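Local coordinates for protein beta-glucosidase (Pseudoalteromonas sp., PDB 3F95) that probably hydrolyses beta-1,3- and beta-1,4-linked glucans as an exo-glucanase, this chain being its extra C-terminal beta-sandwich domain, at residues Trp20-Thr25 with Ala67-Ser72; Asn103-Cys108 with Ala153-Ser158; Val30-Ala35 with Leu45-Val50. One frame throughout, in Å; residues are numbered along the deposited sequence.

Interaction 1: Trp20-Thr25 with Ala67-Ser72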
ATOM      1  N   TRP A  20      -5.562   4.504  -7.111  1.00 14.11           N
ATOM      2  CA  TRP A  20      -6.010   3.825  -5.916  1.00 13.78           C
ATOM      3  C   TRP A  20      -7.286   3.052  -6.302  1.00 14.41           C
ATOM      4  O   TRP A  20      -8.088   3.501  -7.171  1.00 14.94           O
ATOM      5  CB  TRP A  20      -6.364   4.831  -4.825  1.00 13.92           C
ATOM      6  CG  TRP A  20      -5.230   5.722  -4.394  1.00 13.41           C
ATOM      7  CD1 TRP A  20      -5.063   7.026  -4.682  1.00 14.08           C
ATOM      8  CD2 TRP A  20      -4.114   5.340  -3.573  1.00 13.45           C
ATOM      9  NE1 TRP A  20      -3.886   7.499  -4.122  1.00 13.46           N
ATOM     10  CE2 TRP A  20      -3.302   6.488  -3.409  1.00 12.66           C
ATOM     11  CE3 TRP A  20      -3.721   4.135  -2.976  1.00 12.43           C
ATOM     12  CZ2 TRP A  20      -2.100   6.474  -2.663  1.00 14.01           C
ATOM     13  CZ3 TRP A  20      -2.529   4.121  -2.223  1.00 13.40           C
ATOM     14  CH2 TRP A  20      -1.747   5.283  -2.074  1.00 14.10           C
ATOM     15  N   GLN A  21      -7.462   1.894  -5.687  1.00 14.04           N
ATOM     16  CA  GLN A  21      -8.656   1.079  -5.891  0.50 14.40           C
ATOM     17  C   GLN A  21      -9.275   0.750  -4.545  1.00 14.29           C
ATOM     18  O   GLN A  21      -8.631   0.115  -3.709  1.00 14.40           O
ATOM     19  CB  GLN A  21      -8.324  -0.232  -6.628  0.50 14.91           C
ATOM     20  CG  GLN A  21      -8.011  -0.063  -8.087  0.50 14.59           C
ATOM     21  CD  GLN A  21      -8.110  -1.356  -8.905  0.50 14.59           C
ATOM     22  OE1 GLN A  21      -9.038  -2.165  -8.754  0.50 15.13           O
ATOM     23  NE2 GLN A  21      -7.170  -1.519  -9.816  0.50 18.31           N
ATOM     24  N   LEU A  22     -10.537   1.134  -4.351  1.00 13.44           N
ATOM     25  CA  LEU A  22     -11.231   0.873  -3.089  1.00 13.15           C
ATOM     26  C   LEU A  22     -12.332  -0.156  -3.378  1.00 13.92           C
ATOM     27  O   LEU A  22     -13.303   0.161  -4.089  1.00 14.50           O
ATOM     28  CB  LEU A  22     -11.842   2.161  -2.539  1.00 12.87           C
ATOM     29  CG  LEU A  22     -10.942   3.239  -1.884  1.00 13.81           C
ATOM     30  CD1 LEU A  22      -9.939   3.825  -2.879  1.00 15.18           C
ATOM     31  CD2 LEU A  22     -11.788   4.374  -1.272  1.00 13.17           C
ATOM     32  N   ALA A  23     -12.116  -1.379  -2.900  1.00 13.13           N
ATOM     33  CA  ALA A  23     -12.975  -2.524  -3.241  1.00 14.06           C
ATOM     34  C   ALA A  23     -13.617  -3.135  -2.002  1.00 14.94           C
ATOM     35  O   ALA A  23     -12.990  -3.931  -1.250  1.00 14.21           O
ATOM     36  CB  ALA A  23     -12.177  -3.571  -4.063  1.00 14.25           C
ATOM     37  N   ASP A  24     -14.862  -2.746  -1.751  1.00 15.06           N
ATOM     38  CA  ASP A  24     -15.594  -3.321  -0.613  1.00 15.00           C
ATOM     39  C   ASP A  24     -16.432  -4.546  -1.051  1.00 15.03           C
ATOM     40  O   ASP A  24     -16.244  -5.057  -2.149  1.00 15.00           O
ATOM     41  CB  ASP A  24     -16.415  -2.266   0.130  1.00 15.16           C
ATOM     42  CG  ASP A  24     -17.481  -1.607  -0.748  1.00 14.75           C
ATOM     43  OD1 ASP A  24     -17.885  -2.210  -1.773  1.00 15.63           O
ATOM     44  OD2 ASP A  24     -17.895  -0.484  -0.414  1.00 14.11           O
ATOM     45  N   THR A  25     -17.376  -4.990  -0.218  1.00 15.36           N
ATOM     46  CA  THR A  25     -18.153  -6.205  -0.532  1.00 16.53           C
ATOM     47  C   THR A  25     -19.362  -5.897  -1.426  1.00 17.02           C
ATOM     48  O   THR A  25     -20.138  -6.802  -1.783  1.00 16.51           O
ATOM     49  CB  THR A  25     -18.608  -6.936   0.739  1.00 16.56           C
ATOM     50  OG1 THR A  25     -19.354  -6.030   1.566  1.00 18.83           O
ATOM     51  CG2 THR A  25     -17.359  -7.466   1.538  1.00 17.89           C
ATOM     52  N   ALA A  67     -12.852  -4.964   3.216  1.00 14.10           N
ATOM     53  CA  ALA A  67     -12.524  -4.209   2.000  1.00 13.27           C
ATOM     54  C   ALA A  67     -11.047  -4.325   1.717  1.00 14.22           C
ATOM     55  O   ALA A  67     -10.272  -4.627   2.637  1.00 12.35           O
ATOM     56  CB  ALA A  67     -12.888  -2.744   2.162  1.00 14.07           C
ATOM     57  N   ALA A  68     -10.701  -4.156   0.437  1.00 13.50           N
ATOM     58  CA  ALA A  68      -9.301  -4.143  -0.017  1.00 14.34           C
ATOM     59  C   ALA A  68      -8.993  -2.783  -0.629  1.00 14.23           C
ATOM     60  O   ALA A  68      -9.722  -2.282  -1.492  1.00 14.45           O
ATOM     61  CB  ALA A  68      -9.047  -5.227  -1.027  1.00 14.31           C
ATOM     62  N   LEU A  69      -7.890  -2.207  -0.178  1.00 13.84           N
ATOM     63  CA  LEU A  69      -7.322  -1.032  -0.814  1.00 14.15           C
ATOM     64  C   LEU A  69      -6.156  -1.508  -1.663  1.00 14.73           C
ATOM     65  O   LEU A  69      -5.319  -2.280  -1.170  1.00 15.39           O
ATOM     66  CB  LEU A  69      -6.745  -0.094   0.236  1.00 14.21           C
ATOM     67  CG  LEU A  69      -5.949   1.061  -0.381  1.00 16.60           C
ATOM     68  CD1 LEU A  69      -6.909   2.099  -1.066  1.00 12.83           C
ATOM     69  CD2 LEU A  69      -5.012   1.673   0.633  1.00 17.57           C
ATOM     70  N   SER A  70      -6.107  -1.078  -2.917  1.00 14.55           N
ATOM     71  CA  SER A  70      -4.922  -1.330  -3.745  1.00 15.42           C
ATOM     72  C   SER A  70      -4.360  -0.041  -4.323  1.00 14.98           C
ATOM     73  O   SER A  70      -5.102   0.934  -4.574  1.00 14.80           O
ATOM     74  CB  SER A  70      -5.278  -2.284  -4.900  1.00 15.57           C
ATOM     75  OG  SER A  70      -5.733  -3.543  -4.394  1.00 20.51           O
ATOM     76  N   LEU A  71      -3.042  -0.030  -4.526  1.00 14.38           N
ATOM     77  CA  LEU A  71      -2.422   0.919  -5.412  1.00 14.56           C
ATOM     78  C   LEU A  71      -2.115   0.083  -6.660  1.00 14.70           C
ATOM     79  O   LEU A  71      -1.324  -0.875  -6.606  1.00 14.97           O
ATOM     80  CB  LEU A  71      -1.139   1.481  -4.783  1.00 14.35           C
ATOM     81  CG  LEU A  71      -0.302   2.401  -5.657  1.00 15.25           C
ATOM     82  CD1 LEU A  71      -1.069   3.637  -6.081  1.00 15.89           C
ATOM     83  CD2 LEU A  71       0.997   2.769  -4.893  1.00 14.69           C
ATOM     84  N   SER A  72      -2.752   0.429  -7.773  1.00 14.79           N
ATOM     85  CA  SER A  72      -2.838  -0.510  -8.890  0.50 14.86           C
ATOM     86  C   SER A  72      -2.462   0.125 -10.226  1.00 15.57           C
ATOM     87  O   SER A  72      -2.574   1.334 -10.401  1.00 14.75           O
ATOM     88  CB  SER A  72      -4.230  -1.157  -8.939  0.50 14.99           C
ATOM     89  OG  SER A  72      -5.192  -0.249  -9.427  0.50 18.37           O
TER

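Interaction 2: Asn103-Cys108 with Ala153-Ser158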
ATOM      1  N   ASN A 103      -3.948  -7.959   5.929  1.00 17.15           N
ATOM      2  CA  ASN A 103      -3.002  -8.573   5.006  1.00 18.34           C
ATOM      3  C   ASN A 103      -2.415  -7.475   4.152  1.00 16.96           C
ATOM      4  O   ASN A 103      -3.153  -6.640   3.613  1.00 15.96           O
ATOM      5  CB  ASN A 103      -3.762  -9.552   4.098  1.00 18.68           C
ATOM      6  CG  ASN A 103      -2.859 -10.429   3.238  1.00 23.89           C
ATOM      7  OD1 ASN A 103      -3.335 -11.005   2.249  1.00 27.30           O
ATOM      8  ND2 ASN A 103      -1.590 -10.585   3.619  1.00 27.15           N
ATOM      9  N   LEU A 104      -1.090  -7.450   4.055  1.00 17.21           N
ATOM     10  CA  LEU A 104      -0.395  -6.575   3.109  1.00 17.05           C
ATOM     11  C   LEU A 104       0.196  -7.404   1.973  1.00 17.74           C
ATOM     12  O   LEU A 104       1.116  -8.194   2.192  1.00 17.75           O
ATOM     13  CB  LEU A 104       0.715  -5.773   3.830  1.00 17.43           C
ATOM     14  CG  LEU A 104       1.732  -5.060   2.935  1.00 17.69           C
ATOM     15  CD1 LEU A 104       1.022  -4.009   2.027  1.00 18.38           C
ATOM     16  CD2 LEU A 104       2.845  -4.408   3.794  1.00 18.74           C
ATOM     17  N   GLN A 105      -0.351  -7.255   0.765  1.00 17.42           N
ATOM     18  CA  GLN A 105       0.152  -7.994  -0.388  1.00 17.70           C
ATOM     19  C   GLN A 105       0.924  -7.045  -1.316  1.00 17.18           C
ATOM     20  O   GLN A 105       0.556  -5.875  -1.450  1.00 17.64           O
ATOM     21  CB  GLN A 105      -1.015  -8.730  -1.099  1.00 17.63           C
ATOM     22  CG  GLN A 105      -1.492  -9.973  -0.347  1.00 18.03           C
ATOM     23  CD  GLN A 105      -2.817 -10.526  -0.876  1.00 19.76           C
ATOM     24  OE1 GLN A 105      -3.835  -9.828  -0.925  1.00 21.04           O
ATOM     25  NE2 GLN A 105      -2.811 -11.805  -1.237  1.00 22.27           N
ATOM     26  N   VAL A 106       2.034  -7.512  -1.890  1.00 17.12           N
ATOM     27  CA  VAL A 106       2.902  -6.643  -2.663  1.00 17.22           C
ATOM     28  C   VAL A 106       3.188  -7.277  -4.027  1.00 18.48           C
ATOM     29  O   VAL A 106       3.509  -8.488  -4.120  1.00 17.69           O
ATOM     30  CB  VAL A 106       4.230  -6.356  -1.892  1.00 17.88           C
ATOM     31  CG1 VAL A 106       5.204  -5.577  -2.741  1.00 17.04           C
ATOM     32  CG2 VAL A 106       3.914  -5.619  -0.581  1.00 18.17           C
ATOM     33  N   MET A 107       3.012  -6.468  -5.068  1.00 19.55           N
ATOM     34  CA  MET A 107       3.298  -6.853  -6.461  1.00 21.02           C
ATOM     35  C   MET A 107       2.534  -8.122  -6.875  1.00 21.97           C
ATOM     36  O   MET A 107       3.100  -9.236  -7.043  1.00 20.93           O
ATOM     37  CB  MET A 107       4.813  -6.929  -6.716  1.00 20.61           C
ATOM     38  CG  MET A 107       5.533  -5.608  -6.522  1.00 23.22           C
ATOM     39  SD  MET A 107       5.012  -4.326  -7.705  1.00 24.88           S
ATOM     40  CE  MET A 107       5.154  -2.885  -6.706  1.00 26.21           C
ATOM     41  N   CYS A 108       1.223  -7.939  -7.011  1.00 22.30           N
ATOM     42  CA  CYS A 108       0.297  -9.028  -7.269  1.00 24.32           C
ATOM     43  C   CYS A 108      -0.070  -9.057  -8.742  1.00 25.58           C
ATOM     44  O   CYS A 108      -0.402  -8.026  -9.325  1.00 25.18           O
ATOM     45  CB  CYS A 108      -0.991  -8.855  -6.475  1.00 23.95           C
ATOM     46  SG  CYS A 108      -0.721  -8.817  -4.682  1.00 26.35           S
ATOM     47  N   ALA A 153       0.273  -3.065  -7.236  1.00 17.44           N
ATOM     48  CA  ALA A 153       1.597  -2.831  -6.605  1.00 16.09           C
ATOM     49  C   ALA A 153       1.558  -3.144  -5.090  1.00 16.81           C
ATOM     50  O   ALA A 153       2.490  -3.762  -4.532  1.00 16.30           O
ATOM     51  CB  ALA A 153       2.078  -1.414  -6.873  1.00 16.31           C
ATOM     52  N   LEU A 154       0.472  -2.727  -4.438  1.00 16.60           N
ATOM     53  CA  LEU A 154       0.151  -3.154  -3.083  1.00 17.32           C
ATOM     54  C   LEU A 154      -1.350  -3.355  -2.892  1.00 16.52           C
ATOM     55  O   LEU A 154      -2.162  -2.713  -3.547  1.00 15.86           O
ATOM     56  CB  LEU A 154       0.692  -2.155  -2.045  1.00 18.57           C
ATOM     57  CG  LEU A 154       0.049  -0.802  -1.819  1.00 19.21           C
ATOM     58  CD1 LEU A 154      -1.122  -0.854  -0.833  1.00 22.51           C
ATOM     59  CD2 LEU A 154       1.109   0.217  -1.316  1.00 18.99           C
ATOM     60  N   ARG A 155      -1.707  -4.228  -1.971  1.00 16.54           N
ATOM     61  CA  ARG A 155      -3.101  -4.458  -1.643  1.00 16.58           C
ATOM     62  C   ARG A 155      -3.172  -4.666  -0.139  1.00 16.16           C
ATOM     63  O   ARG A 155      -2.408  -5.467   0.417  1.00 17.15           O
ATOM     64  CB  ARG A 155      -3.613  -5.687  -2.405  1.00 16.98           C
ATOM     65  CG  ARG A 155      -5.064  -6.039  -2.114  1.00 16.45           C
ATOM     66  CD  ARG A 155      -5.433  -7.418  -2.697  1.00 20.31           C
ATOM     67  NE  ARG A 155      -5.085  -7.520  -4.097  1.00 25.46           N
ATOM     68  CZ  ARG A 155      -4.612  -8.612  -4.689  1.00 24.74           C
ATOM     69  NH1 ARG A 155      -4.420  -9.745  -4.009  1.00 27.04           N
ATOM     70  NH2 ARG A 155      -4.336  -8.564  -5.977  1.00 25.90           N
ATOM     71  N   ILE A 156      -4.031  -3.905   0.530  1.00 14.65           N
ATOM     72  CA  ILE A 156      -4.237  -4.085   1.971  1.00 14.17           C
ATOM     73  C   ILE A 156      -5.703  -4.472   2.181  1.00 14.56           C
ATOM     74  O   ILE A 156      -6.608  -3.770   1.740  1.00 13.79           O
ATOM     75  CB  ILE A 156      -3.895  -2.802   2.757  1.00 14.61           C
ATOM     76  CG1 ILE A 156      -2.397  -2.457   2.547  1.00 14.41           C
ATOM     77  CG2 ILE A 156      -4.234  -2.982   4.260  1.00 15.52           C
ATOM     78  CD1 ILE A 156      -2.045  -1.054   3.007  1.00 13.18           C
ATOM     79  N   THR A 157      -5.907  -5.596   2.849  1.00 14.51           N
ATOM     80  CA  THR A 157      -7.240  -6.123   3.126  1.00 14.80           C
ATOM     81  C   THR A 157      -7.456  -6.242   4.632  1.00 15.15           C
ATOM     82  O   THR A 157      -6.590  -6.766   5.367  1.00 15.04           O
ATOM     83  CB  THR A 157      -7.418  -7.487   2.431  1.00 14.04           C
ATOM     84  OG1 THR A 157      -7.127  -7.344   1.030  1.00 15.91           O
ATOM     85  CG2 THR A 157      -8.863  -7.970   2.589  1.00 16.51           C
ATOM     86  N   SER A 158      -8.614  -5.769   5.092  1.00 14.98           N
ATOM     87  CA  SER A 158      -8.974  -5.807   6.516  1.00 15.64           C
ATOM     88  C   SER A 158     -10.482  -5.538   6.674  1.00 16.52           C
ATOM     89  O   SER A 158     -11.169  -5.235   5.687  1.00 15.82           O
ATOM     90  CB  SER A 158      -8.130  -4.797   7.316  1.00 14.51           C
ATOM     91  OG  SER A 158      -8.290  -4.962   8.744  1.00 15.25           O
TER
HETATM   92  O   HOH W   1      -4.423  -7.842   0.970  1.00 16.13           O

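Interaction 3: Val30-Ala35 with Leu45-Val50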
ATOM      1  N   VAL A  30     -14.303   1.196  -6.683  1.00 14.31           N
ATOM      2  CA  VAL A  30     -13.985   2.591  -6.990  1.00 13.23           C
ATOM      3  C   VAL A  30     -12.505   2.794  -7.344  1.00 14.20           C
ATOM      4  O   VAL A  30     -11.619   2.409  -6.571  1.00 14.22           O
ATOM      5  CB  VAL A  30     -14.383   3.549  -5.830  1.00 14.21           C
ATOM      6  CG1 VAL A  30     -13.904   4.992  -6.092  1.00 13.50           C
ATOM      7  CG2 VAL A  30     -15.910   3.517  -5.586  1.00 12.55           C
ATOM      8  N   LEU A  31     -12.253   3.380  -8.506  1.00 13.97           N
ATOM      9  CA  LEU A  31     -10.892   3.769  -8.890  1.00 14.73           C
ATOM     10  C   LEU A  31     -10.699   5.256  -8.613  1.00 15.18           C
ATOM     11  O   LEU A  31     -11.353   6.087  -9.234  1.00 14.65           O
ATOM     12  CB  LEU A  31     -10.651   3.440 -10.369  1.00 14.37           C
ATOM     13  CG  LEU A  31     -10.151   2.043 -10.751  1.00 18.95           C
ATOM     14  CD1 LEU A  31     -10.695   0.915  -9.932  1.00 17.37           C
ATOM     15  CD2 LEU A  31     -10.278   1.782 -12.262  1.00 16.41           C
ATOM     16  N   ALA A  32      -9.809   5.589  -7.677  1.00 15.39           N
ATOM     17  CA  ALA A  32      -9.707   6.966  -7.155  1.00 15.21           C
ATOM     18  C   ALA A  32      -8.367   7.588  -7.509  1.00 16.09           C
ATOM     19  O   ALA A  32      -7.311   6.949  -7.332  1.00 15.19           O
ATOM     20  CB  ALA A  32      -9.902   6.951  -5.646  1.00 16.05           C
ATOM     21  N   SER A  33      -8.407   8.802  -8.041  1.00 15.53           N
ATOM     22  CA  SER A  33      -7.191   9.476  -8.502  1.00 17.30           C
ATOM     23  C   SER A  33      -6.966  10.851  -7.857  1.00 17.27           C
ATOM     24  O   SER A  33      -6.055  11.587  -8.267  1.00 18.79           O
ATOM     25  CB  SER A  33      -7.217   9.585 -10.022  1.00 18.11           C
ATOM     26  OG  SER A  33      -8.217  10.515 -10.405  1.00 21.00           O
ATOM     27  N   GLY A  34      -7.749  11.173  -6.821  1.00 16.30           N
ATOM     28  CA  GLY A  34      -7.659  12.458  -6.162  1.00 16.91           C
ATOM     29  C   GLY A  34      -7.378  12.414  -4.674  1.00 17.29           C
ATOM     30  O   GLY A  34      -6.715  11.502  -4.183  1.00 17.99           O
ATOM     31  N   ALA A  35      -7.882  13.408  -3.960  1.00 17.04           N
ATOM     32  CA  ALA A  35      -7.545  13.610  -2.530  1.00 16.75           C
ATOM     33  C   ALA A  35      -8.372  12.716  -1.575  1.00 16.43           C
ATOM     34  O   ALA A  35      -7.923  12.332  -0.484  1.00 16.38           O
ATOM     35  CB  ALA A  35      -7.749  15.056  -2.198  1.00 17.52           C
ATOM     36  N   LEU A  45     -14.797   1.556   3.250  1.00 13.25           N
ATOM     37  CA  LEU A  45     -13.391   1.979   3.068  1.00 12.69           C
ATOM     38  C   LEU A  45     -13.432   3.419   2.545  1.00 12.64           C
ATOM     39  O   LEU A  45     -14.044   3.686   1.508  1.00 12.54           O
ATOM     40  CB  LEU A  45     -12.642   1.042   2.099  1.00 11.73           C
ATOM     41  CG  LEU A  45     -11.174   1.369   1.767  1.00 13.52           C
ATOM     42  CD1 LEU A  45     -10.332   1.523   3.061  1.00 13.52           C
ATOM     43  CD2 LEU A  45     -10.565   0.299   0.831  1.00 12.46           C
ATOM     44  N   LEU A  46     -12.792   4.337   3.285  1.00 13.33           N
ATOM     45  CA  LEU A  46     -12.749   5.759   2.948  1.00 13.78           C
ATOM     46  C   LEU A  46     -11.302   6.208   2.854  1.00 14.04           C
ATOM     47  O   LEU A  46     -10.471   5.750   3.640  1.00 13.44           O
ATOM     48  CB  LEU A  46     -13.425   6.633   4.005  1.00 16.22           C
ATOM     49  CG  LEU A  46     -14.877   6.427   4.490  1.00 20.30           C
ATOM     50  CD1 LEU A  46     -15.376   7.766   5.106  1.00 23.32           C
ATOM     51  CD2 LEU A  46     -15.817   5.921   3.415  1.00 20.79           C
ATOM     52  N   MET A  47     -11.034   7.091   1.904  1.00 13.11           N
ATOM     53  CA  MET A  47      -9.726   7.690   1.714  1.00 13.71           C
ATOM     54  C   MET A  47      -9.819   9.215   1.889  1.00 13.35           C
ATOM     55  O   MET A  47     -10.722   9.844   1.353  1.00 12.51           O
ATOM     56  CB  MET A  47      -9.216   7.372   0.296  1.00 12.88           C
ATOM     57  CG  MET A  47      -7.884   8.082  -0.021  1.00 13.40           C
ATOM     58  SD  MET A  47      -7.217   7.713  -1.641  1.00 14.32           S
ATOM     59  CE  MET A  47      -8.167   8.845  -2.702  1.00 15.56           C
ATOM     60  N   GLN A  48      -8.878   9.781   2.651  1.00 13.77           N
ATOM     61  CA  GLN A  48      -8.743  11.222   2.869  0.50 14.80           C
ATOM     62  C   GLN A  48      -7.282  11.575   2.609  1.00 13.99           C
ATOM     63  O   GLN A  48      -6.436  10.690   2.563  1.00 16.09           O
ATOM     64  CB  GLN A  48      -9.000  11.560   4.333  0.50 14.79           C
ATOM     65  CG  GLN A  48     -10.420  11.551   4.836  0.50 17.42           C
ATOM     66  CD  GLN A  48     -10.457  11.945   6.310  0.50 17.63           C
ATOM     67  OE1 GLN A  48      -9.564  12.650   6.797  0.50 21.28           O
ATOM     68  NE2 GLN A  48     -11.473  11.482   7.027  0.50 21.09           N
ATOM     69  N   SER A  49      -6.964  12.858   2.427  1.00 14.22           N
ATOM     70  CA  SER A  49      -5.566  13.234   2.313  0.50 13.40           C
ATOM     71  C   SER A  49      -5.042  13.566   3.702  1.00 14.07           C
ATOM     72  O   SER A  49      -5.790  14.032   4.560  1.00 13.41           O
ATOM     73  CB  SER A  49      -5.387  14.417   1.375  0.50 14.10           C
ATOM     74  OG  SER A  49      -5.881  15.590   1.979  0.50 14.90           O
ATOM     75  N   VAL A  50      -3.752  13.345   3.900  1.00 13.83           N
ATOM     76  CA  VAL A  50      -3.085  13.712   5.154  1.00 14.31           C
ATOM     77  C   VAL A  50      -1.758  14.422   4.781  1.00 14.72           C
ATOM     78  O   VAL A  50      -1.281  14.337   3.635  1.00 14.79           O
ATOM     79  CB  VAL A  50      -2.804  12.477   6.050  1.00 13.71           C
ATOM     80  CG1 VAL A  50      -4.085  11.774   6.489  1.00 13.96           C
ATOM     81  CG2 VAL A  50      -1.869  11.492   5.383  1.00 16.90           C
TER

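Interaction 1: Trp20-Thr25 with Ala67-Ser72
W20-A23 pairs with A68-L71 as adjacent antiparallel strands, a mostly buried contact inside one sheet of the beta-sandwich. The axes of the two short strands approach to 4.6 Å, and their directions differ by 160°. Backbone bonding is concentrated in two hydrogen-bonded pairs. In the first, Q21 N donates to S70 O at 2.8 Å, and S70 N donates back to Q21 O. A23 and A68 form the second pair, where A23 N to A68 O measures 2.9 Å and A68 N to A23 O closes the ring.

W20, L22, L69 and L71 share one face of the sheet. L71 CG stands anti to its backbone N (chi1 174°), and CD1 beyond it lies over one face of the W20 indole, 4.1 Å from the centroid of the six-membered ring. It sits 10° off the ring normal, the geometry of a CH-pi contact. L69 approaches the same indole obliquely, with CD1 at 4.2 Å from W20 CE3. L22 and L69 run alongside each other in the same direction, their CD1 atoms 3.9 Å apart. F61, from strand 58-63 of the other sheet, also presses on the W20 ring. Apolar residues on the inner face of a sheet, packed against a second sheet, are the hallmark of a beta-sandwich and consistent with the galactose-binding-domain-like family.

Interaction 2: Asn103-Cys108 with Ala153-Ser158
R155 CG is anti to its backbone N (chi1 179°), while a bend at chi3 (-52°) sets NE off that extended line; Q105 CG is instead anti to its carbonyl carbon, with the rest of the chain extended. The two side chains cross with amide and guanidinium planes 84° apart. Q105 OE1 lies at the guanidinium edge, near its plane, and takes a weak bond from R155 NH1 at 3.1 Å. Over one guanidinium face, offset toward the rim, C108 SG stands 3.6 Å above the plane. R155 NE has its stronger partner in D152 OD2, a salt bridge, and C108 is fixed by its disulfide to C113. An alanine in place of R155 would probably leave D152 without its countercharge, Q105 OE1 without the NH1 bond and C108 SG without the flat group beneath it.

A water bridges the same surface, 2.8 Å from Q105 OE1 and also hydrogen-bonded to T157 OG1 and N103 O. Below the side chains, Q105 N donates to R155 O at 2.7 Å, one bond of an antiparallel hydrogen-bonded pair; N103 with T157 is another. Where both chains turn a corner, M107 N reaches A153 O at 2.8 Å from well above the carbonyl plane. M107 CE presses tightly on A153 CB, at 3.4 Å.

L71 of strand 67-73 is opposed by two residues, A153 and L154, which makes a classic beta bulge. Strand 113-118 pairs with the opposite edge of 103-108, and L161 and I165 of strand 161-171 pack on I156 from the other sheet.

Interaction 3: Val30-Ala35 with Leu45-Val50
A32, G34 and A35 meet M47, Q48 and S49 at a margin of the beta-sandwich, where the chain leaves one sheet at strand 29-32 and enters the other by way of 37-38 and 45-50. No hydrogen bond links the two segments, and only 209 Å² is buried between them, so the evidence is for packing of a crossing loop and not for strand pairing.

At the start of 45-50, L45 N is hydrogen-bonded to S39 OG. M47 carries the contact. Its CG is anti to the backbone N (chi1 175°) and SD continues the extended line (chi2 178°); the turn comes at chi3 (82°), which places CE among the residues of the other segment. CE packs on A32 CB at 3.9 Å. It also lies 3.4 Å from G34 O, a carbonyl that is already engaged by R59 NE. The third neighbour of CE is A35 C, at 4.0 Å. W20 and F61 also touch this methionine side chain, which therefore fills space between the two sheets.

Q48 follows with its side chain directed away from 30-35, and its part in the contact is backbone: Q48 C lies 3.2 Å from A35 O. S49 then faces the loop again. Its OG, in the conformer given, is hydrogen-bonded to E56 OE2, and its CB lies 4.3 Å from A35 CB. The A35 side chain also touches E56. A35 O comes within 3.1 Å of S49 N, but the angle is too poor for a hydrogen bond.

Interactions 1 and 2 are consecutive steps across one sheet: strands 67-73 and 149-158 are neighbours, and probable hydrogen bonds join L69 O to I156 N at 2.7 Å and L71 N to L154 O at 3.0 Å. Interaction 3 is nested within the chain loop that interaction 1 closes. Strand 29-32 flanks 18-24, where W20 O and A32 N are 2.8 Å apart, while 45-50 belongs to the facing sheet. The centres of 1 and 2 are about 9 Å apart; those of 2 and 3 are about 16 Å apart and their nearest atoms about 6 Å, so these two do not touch. With no ligand or active-site residue assigned here, all three read as structural packing.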